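Local coordinates for protein (R)-specific secondary-alkylsulfatase (Pseudomonas sp., PDB 4AXH) that hydrolyses (R)-secondary-alkyl sulfates with inversion of configuration, as a zinc-dependent homodimeric alkylsulfatase of the metallo-beta-lactamase superfamily, giving (S)-alcohols and sulfate, at residues 234-239 and 533-538. Numbering follows the deposited sequence.
Sequences GVMVPR and PTYDSR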
loop_
_atom_site.group_PDB
_atom_site.type_symbol
_atom_site.label_atom_id
_atom_site.label_comp_id
_atom_site.label_asym_id
_atom_site.label_seq_id
_atom_site.Cartn_x
_atom_site.Cartn_y
_atom_site.Cartn_z
ATOM N N GLY A 234 10.110 4.353 22.185
ATOM C CA GLY A 234 10.091 4.173 23.627
ATOM C C GLY A 234 10.874 5.273 24.329
ATOM O O GLY A 234 11.363 5.057 25.440
ATOM N N VAL A 235 11.015 6.471 23.666
ATOM C CA VAL A 235 11.761 7.659 24.149
ATOM C C VAL A 235 11.277 8.188 25.493
ATOM O O VAL A 235 12.111 8.611 26.306
ATOM C CB VAL A 235 11.964 8.815 23.117
ATOM C CG1 VAL A 235 13.233 8.595 22.252
ATOM C CG2 VAL A 235 10.697 9.073 22.270
ATOM N N MET A 236 9.937 8.167 25.723
ATOM C CA MET A 236 9.300 8.577 26.979
ATOM C C MET A 236 9.350 7.482 28.066
ATOM O O MET A 236 9.090 7.759 29.230
ATOM C CB MET A 236 7.886 9.079 26.728
ATOM C CG MET A 236 7.785 10.605 26.587
ATOM S SD MET A 236 9.094 11.544 25.693
ATOM C CE MET A 236 10.200 12.022 27.123
ATOM N N VAL A 237 9.761 6.263 27.691
ATOM C CA VAL A 237 9.896 5.110 28.582
ATOM C C VAL A 237 11.325 5.063 29.178
ATOM O O VAL A 237 12.302 5.189 28.441
ATOM C CB VAL A 237 9.506 3.787 27.855
ATOM C CG1 VAL A 237 9.621 2.581 28.778
ATOM C CG2 VAL A 237 8.093 3.875 27.258
ATOM N N PRO A 238 11.472 4.868 30.509
ATOM C CA PRO A 238 12.816 4.795 31.108
ATOM C C PRO A 238 13.606 3.587 30.611
ATOM O O PRO A 238 13.026 2.696 30.013
ATOM C CB PRO A 238 12.519 4.638 32.613
ATOM C CG PRO A 238 11.159 5.045 32.795
ATOM C CD PRO A 238 10.432 4.727 31.549
ATOM N N ARG A 239 14.916 3.538 30.889
ATOM C CA ARG A 239 15.755 2.415 30.503
ATOM C C ARG A 239 15.834 1.490 31.708
ATOM O O ARG A 239 15.777 1.959 32.858
ATOM C CB ARG A 239 17.155 2.856 30.032
ATOM C CG ARG A 239 17.224 4.123 29.142
ATOM C CD ARG A 239 16.128 4.226 28.086
ATOM N NE ARG A 239 16.143 5.491 27.351
ATOM C CZ ARG A 239 15.188 5.892 26.513
ATOM N NH1 ARG A 239 14.093 5.156 26.338
ATOM N NH2 ARG A 239 15.305 7.046 25.867
ATOM N N PRO A 533 2.890 13.320 28.171
ATOM C CA PRO A 533 3.610 14.468 28.793
ATOM C C PRO A 533 3.765 15.770 27.967
ATOM O O PRO A 533 2.743 16.371 27.630
ATOM C CB PRO A 533 4.959 13.863 29.191
ATOM C CG PRO A 533 5.181 12.790 28.206
ATOM C CD PRO A 533 3.848 12.302 27.685
ATOM N N THR A 534 5.029 16.252 27.714
ATOM C CA THR A 534 5.362 17.477 26.967
ATOM C C THR A 534 6.833 17.403 26.489
ATOM O O THR A 534 7.742 17.473 27.330
ATOM C CB THR A 534 5.137 18.756 27.858
ATOM O OG1 THR A 534 3.921 18.672 28.607
ATOM C CG2 THR A 534 5.165 20.057 27.053
ATOM N N TYR A 535 7.073 17.291 25.139
ATOM C CA TYR A 535 8.428 17.245 24.487
ATOM C C TYR A 535 8.426 17.228 22.923
ATOM O O TYR A 535 7.392 16.948 22.318
ATOM C CB TYR A 535 9.263 16.087 25.086
ATOM C CG TYR A 535 10.482 15.622 24.314
ATOM C CD1 TYR A 535 11.712 16.259 24.462
ATOM C CD2 TYR A 535 10.423 14.496 23.496
ATOM C CE1 TYR A 535 12.840 15.822 23.765
ATOM C CE2 TYR A 535 11.539 14.056 22.792
ATOM C CZ TYR A 535 12.747 14.716 22.937
ATOM O OH TYR A 535 13.847 14.264 22.257
ATOM N N ASP A 536 9.607 17.550 22.291
ATOM C CA ASP A 536 9.944 17.535 20.840
ATOM C C ASP A 536 11.476 17.714 20.540
ATOM O O ASP A 536 12.070 18.693 20.992
ATOM C CB ASP A 536 8.998 18.430 19.984
ATOM C CG ASP A 536 9.604 19.489 19.080
ATOM O OD1 ASP A 536 10.263 20.409 19.610
ATOM O OD2 ASP A 536 9.284 19.491 17.866
ATOM N N SER A 537 12.097 16.745 19.812
ATOM C CA SER A 537 13.524 16.729 19.395
ATOM C C SER A 537 13.716 17.354 17.994
ATOM O O SER A 537 14.791 17.898 17.697
ATOM C CB SER A 537 14.070 15.302 19.368
ATOM O OG SER A 537 15.429 15.239 18.955
ATOM N N ARG A 538 12.673 17.246 17.134
ATOM C CA ARG A 538 12.636 17.793 15.773
ATOM C C ARG A 538 12.411 19.331 15.797
ATOM O O ARG A 538 12.282 19.960 14.738
ATOM C CB ARG A 538 11.577 17.052 14.913
ATOM C CG ARG A 538 11.999 16.771 13.465
ATOM C CD ARG A 538 12.754 15.460 13.302
ATOM N NE ARG A 538 11.882 14.357 12.891
ATOM C CZ ARG A 538 12.268 13.088 12.794
ATOM N NH1 ARG A 538 13.514 12.739 13.098
ATOM N NH2 ARG A 538 11.411 12.156 12.394
#
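Two irregular loops meet here through M236, P533 and Y535, with no backbone hydrogen bond between them; their nearest CA atoms, those of M236 and P533, are 8.4 Å apart. M236 sits in a type I beta turn from G234 to V237, closed by a hydrogen bond from V237 N to G234 O, 3.0 Å long. Its side chain offers two atoms in turn. CG meets CG of the P533 ring at 3.8 Å. The bend at chi2 (39°) turns SD toward the Y535 ring, 3.9 Å from CD2 of Y535. This is a Met-aromatic contact: the sulfur is 4.9 Å from the ring centroid and approaches obliquely, 50° off the ring normal. The Y535 ring is tethered at its far end, where OH is hydrogen-bonded to T255 and N256. The turn has a second tie. R239 NH1 donates a hydrogen bond to G234 O, 2.9 Å long and above the carbonyl plane, while V237 N comes from the opposite face. One oxygen thus holds both the turn and the guanidinium group. The contact is small and lies at the surface. It joins the loop that follows helix 222-233, in the metallo-beta-lactamase part of the chain, to the linker between helices 515-529 and 549-559. Helix 515-529 also packs against the first loop, with M522 and T523 touching V237 and M526 touching P238.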